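Local coordinates for protein intracellular exo-alpha-(1->5)-L-arabinofuranosidase (PDB 2Y2W) that hydrolyses terminal alpha-(1->5)-linked L-arabinofuranosyl residues from arabinans and also acts on arabinoxylan, helping to break down plant cell-wall polysaccharides, at residues V59-L71 / G104-V116. Numbering follows the deposited sequence.
Sequences VPPRLFGSFVEHL and GVTCVRYPGGNFV
One face of the F115 ring is covered by H70, whose CB stands 3.3 Å from the ring centroid, almost on the normal, while the imidazole runs on as an offset stack with planes 10° apart. At the imidazole edge, NE2 of H70 meets Y110 OH at 2.9 Å in a nearly straight hydrogen bond, and ND1 turns to E143. With an alanine at F115, a gap would probably open against H70 CB and the imidazole, letting that ring shift. F67 has R109 NH1 over one face, a cation-pi contact with R109 CZ 4.7 Å from the F67 ring centroid, and the G112-G113 backbone at its edge. F67 and R109 are bridge partners on one face of the sheet, so their side chains run side by side; the guanidinium continues to N214 and E340. E69, CG anti to the backbone N (chi1 -172°) and extended beyond, takes F115 N on OE2 at 3.0 Å, an oxygen also bonded by W139. G113 lies against it, where a side chain would clash. Backbone hydrogen bonds S66 N to C107 O, R109 N to S66 O and V68 N to R109 O join parallel strands 65-67 and 107-110, the first two of the (beta/alpha)8 barrel, whose C-terminal ends bring E69 and N114 to the probable arabinofuranose site.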
# COMPACT_ATOMS: atom_id res chain seq x y z
N VAL D 59 -9.12 -24.28 32.38
CA VAL D 59 -9.10 -22.82 32.36
C VAL D 59 -7.75 -22.28 31.88
O VAL D 59 -6.72 -22.54 32.50
CB VAL D 59 -9.53 -22.19 33.72
CG1 VAL D 59 -8.75 -22.81 34.88
CG2 VAL D 59 -9.36 -20.67 33.69
N PRO D 60 -7.76 -21.53 30.75
CA PRO D 60 -6.53 -20.91 30.25
C PRO D 60 -6.10 -19.74 31.14
O PRO D 60 -6.94 -18.93 31.53
CB PRO D 60 -6.93 -20.42 28.85
CG PRO D 60 -8.40 -20.22 28.93
CD PRO D 60 -8.93 -21.22 29.90
N PRO D 61 -4.80 -19.66 31.47
CA PRO D 61 -4.28 -18.53 32.24
C PRO D 61 -4.38 -17.18 31.53
O PRO D 61 -4.36 -16.14 32.19
CB PRO D 61 -2.81 -18.90 32.46
CG PRO D 61 -2.80 -20.38 32.40
CD PRO D 61 -3.81 -20.75 31.36
N ARG D 62 -4.50 -17.20 30.20
CA ARG D 62 -4.58 -15.97 29.40
C ARG D 62 -5.94 -15.29 29.47
O ARG D 62 -6.09 -14.15 29.03
CB ARG D 62 -4.21 -16.24 27.94
CG ARG D 62 -2.73 -16.39 27.67
CD ARG D 62 -2.42 -16.03 26.23
NE ARG D 62 -1.04 -16.35 25.87
CZ ARG D 62 -0.69 -17.30 25.01
NH1 ARG D 62 -1.61 -18.05 24.41
NH2 ARG D 62 0.59 -17.51 24.75
N LEU D 63 -6.92 -16.00 30.02
CA LEU D 63 -8.26 -15.45 30.22
C LEU D 63 -8.24 -14.28 31.21
O LEU D 63 -9.14 -13.43 31.20
CB LEU D 63 -9.22 -16.54 30.70
CG LEU D 63 -10.70 -16.37 30.35
CD1 LEU D 63 -10.93 -16.58 28.86
CD2 LEU D 63 -11.55 -17.35 31.15
N PHE D 64 -7.22 -14.24 32.06
CA PHE D 64 -7.07 -13.17 33.05
C PHE D 64 -6.02 -12.15 32.63
O PHE D 64 -5.24 -11.66 33.45
CB PHE D 64 -6.78 -13.76 34.43
CG PHE D 64 -7.76 -14.82 34.85
CD1 PHE D 64 -9.08 -14.49 35.15
CD2 PHE D 64 -7.37 -16.15 34.94
CE1 PHE D 64 -9.99 -15.47 35.52
CE2 PHE D 64 -8.27 -17.13 35.32
CZ PHE D 64 -9.59 -16.79 35.61
N GLY D 65 -6.01 -11.82 31.34
CA GLY D 65 -5.11 -10.81 30.82
C GLY D 65 -5.70 -9.42 30.86
O GLY D 65 -6.91 -9.25 31.03
N SER D 66 -4.84 -8.41 30.71
CA SER D 66 -5.28 -7.02 30.62
C SER D 66 -4.67 -6.34 29.40
O SER D 66 -4.17 -7.00 28.49
CB SER D 66 -4.96 -6.25 31.90
OG SER D 66 -5.57 -4.97 31.89
N PHE D 67 -4.69 -5.01 29.40
CA PHE D 67 -4.41 -4.22 28.21
C PHE D 67 -3.93 -2.83 28.61
O PHE D 67 -4.64 -2.09 29.29
CB PHE D 67 -5.68 -4.17 27.34
CG PHE D 67 -5.59 -3.28 26.11
CD1 PHE D 67 -4.40 -3.11 25.42
CD2 PHE D 67 -6.73 -2.66 25.63
CE1 PHE D 67 -4.34 -2.31 24.28
CE2 PHE D 67 -6.69 -1.85 24.50
CZ PHE D 67 -5.49 -1.68 23.83
N VAL D 68 -2.71 -2.49 28.20
CA VAL D 68 -2.14 -1.17 28.43
C VAL D 68 -1.95 -0.46 27.09
O VAL D 68 -1.20 -0.91 26.22
CB VAL D 68 -0.80 -1.25 29.21
CG1 VAL D 68 -0.08 0.09 29.21
CG2 VAL D 68 -1.04 -1.69 30.64
N GLU D 69 -2.66 0.66 26.93
CA GLU D 69 -2.56 1.48 25.73
C GLU D 69 -1.97 2.83 26.09
O GLU D 69 -2.17 3.34 27.20
CB GLU D 69 -3.95 1.66 25.09
CG GLU D 69 -3.93 2.34 23.72
CD GLU D 69 -5.32 2.50 23.09
OE1 GLU D 69 -6.29 1.90 23.60
OE2 GLU D 69 -5.43 3.22 22.07
N HIS D 70 -1.23 3.41 25.15
CA HIS D 70 -0.80 4.80 25.27
C HIS D 70 -2.03 5.70 25.08
O HIS D 70 -2.18 6.38 24.07
CB HIS D 70 0.27 5.13 24.24
CG HIS D 70 1.62 4.57 24.57
ND1 HIS D 70 2.74 5.37 24.73
CD2 HIS D 70 2.04 3.30 24.76
CE1 HIS D 70 3.78 4.61 25.01
NE2 HIS D 70 3.38 3.35 25.03
N LEU D 71 -2.90 5.66 26.09
CA LEU D 71 -4.15 6.39 26.11
C LEU D 71 -4.24 7.08 27.46
O LEU D 71 -3.97 6.46 28.50
CB LEU D 71 -5.32 5.42 25.95
CG LEU D 71 -6.76 5.86 25.67
CD1 LEU D 71 -7.61 4.63 25.50
CD2 LEU D 71 -7.35 6.76 26.76
N GLY D 104 -3.95 -10.29 39.64
CA GLY D 104 -3.75 -11.60 39.02
C GLY D 104 -3.75 -11.58 37.50
O GLY D 104 -4.17 -12.54 36.86
N VAL D 105 -3.27 -10.47 36.93
CA VAL D 105 -3.10 -10.34 35.48
C VAL D 105 -1.90 -11.18 35.04
O VAL D 105 -0.84 -11.12 35.66
CB VAL D 105 -2.92 -8.86 35.05
CG1 VAL D 105 -2.84 -8.74 33.53
CG2 VAL D 105 -4.05 -7.99 35.60
N THR D 106 -2.08 -11.96 33.98
CA THR D 106 -1.05 -12.88 33.49
C THR D 106 -0.41 -12.42 32.18
O THR D 106 0.74 -12.75 31.89
CB THR D 106 -1.64 -14.28 33.24
OG1 THR D 106 -2.75 -14.16 32.34
CG2 THR D 106 -2.10 -14.92 34.54
N CYS D 107 -1.18 -11.67 31.39
CA CYS D 107 -0.76 -11.26 30.05
C CYS D 107 -1.34 -9.89 29.75
O CYS D 107 -2.53 -9.66 29.93
CB CYS D 107 -1.25 -12.28 29.02
SG CYS D 107 -0.86 -11.87 27.31
N VAL D 108 -0.50 -8.97 29.28
CA VAL D 108 -0.91 -7.59 29.05
C VAL D 108 -0.72 -7.20 27.58
O VAL D 108 0.35 -7.40 27.01
CB VAL D 108 -0.15 -6.59 29.96
CG1 VAL D 108 -0.72 -5.19 29.81
CG2 VAL D 108 -0.21 -7.03 31.41
N ARG D 109 -1.78 -6.64 27.00
CA ARG D 109 -1.77 -6.21 25.60
C ARG D 109 -1.18 -4.80 25.49
O ARG D 109 -1.51 -3.91 26.27
CB ARG D 109 -3.18 -6.28 25.03
CG ARG D 109 -3.29 -6.03 23.54
CD ARG D 109 -4.61 -6.53 23.01
NE ARG D 109 -4.82 -6.18 21.61
CZ ARG D 109 -5.65 -5.24 21.19
NH1 ARG D 109 -6.38 -4.54 22.06
NH2 ARG D 109 -5.77 -4.99 19.89
N TYR D 110 -0.31 -4.62 24.50
CA TYR D 110 0.49 -3.40 24.35
C TYR D 110 0.88 -3.23 22.88
O TYR D 110 1.11 -4.22 22.19
CB TYR D 110 1.75 -3.51 25.22
CG TYR D 110 2.65 -2.29 25.22
CD1 TYR D 110 2.36 -1.18 26.02
CD2 TYR D 110 3.79 -2.24 24.42
CE1 TYR D 110 3.17 -0.06 26.02
CE2 TYR D 110 4.61 -1.13 24.42
CZ TYR D 110 4.30 -0.04 25.22
OH TYR D 110 5.12 1.07 25.22
N PRO D 111 0.94 -1.97 22.38
CA PRO D 111 0.61 -0.71 23.04
C PRO D 111 -0.77 -0.15 22.65
O PRO D 111 -1.07 1.00 22.97
CB PRO D 111 1.71 0.23 22.54
CG PRO D 111 2.02 -0.27 21.16
CD PRO D 111 1.58 -1.72 21.07
N GLY D 112 -1.59 -0.96 21.97
CA GLY D 112 -2.88 -0.51 21.48
C GLY D 112 -3.69 -1.60 20.80
O GLY D 112 -3.19 -2.70 20.58
N GLY D 113 -4.95 -1.32 20.48
CA GLY D 113 -5.58 -0.02 20.74
C GLY D 113 -5.43 0.94 19.58
O GLY D 113 -4.48 0.84 18.81
N ASN D 114 -6.37 1.88 19.48
CA ASN D 114 -6.37 2.89 18.42
C ASN D 114 -5.03 3.60 18.24
O ASN D 114 -4.66 3.98 17.13
CB ASN D 114 -7.46 3.93 18.68
CG ASN D 114 -8.84 3.33 18.72
OD1 ASN D 114 -9.03 2.15 18.41
ND2 ASN D 114 -9.83 4.13 19.09
N PHE D 115 -4.30 3.75 19.35
CA PHE D 115 -2.98 4.38 19.37
C PHE D 115 -2.02 3.79 18.34
O PHE D 115 -1.34 4.53 17.64
CB PHE D 115 -2.38 4.29 20.79
CG PHE D 115 -0.94 4.71 20.88
CD1 PHE D 115 -0.60 6.06 20.91
CD2 PHE D 115 0.07 3.76 20.93
CE1 PHE D 115 0.74 6.45 20.99
CE2 PHE D 115 1.41 4.14 21.01
CZ PHE D 115 1.74 5.49 21.04
N VAL D 116 -2.00 2.46 18.25
CA VAL D 116 -1.01 1.73 17.44
C VAL D 116 -1.12 1.97 15.93
O VAL D 116 -0.13 1.84 15.21
CB VAL D 116 -1.01 0.20 17.78
CG1 VAL D 116 -2.18 -0.51 17.13
CG2 VAL D 116 0.31 -0.45 17.37
O HOH W 1 -4.05 -9.76 27.72
O HOH W 2 -8.24 2.20 21.86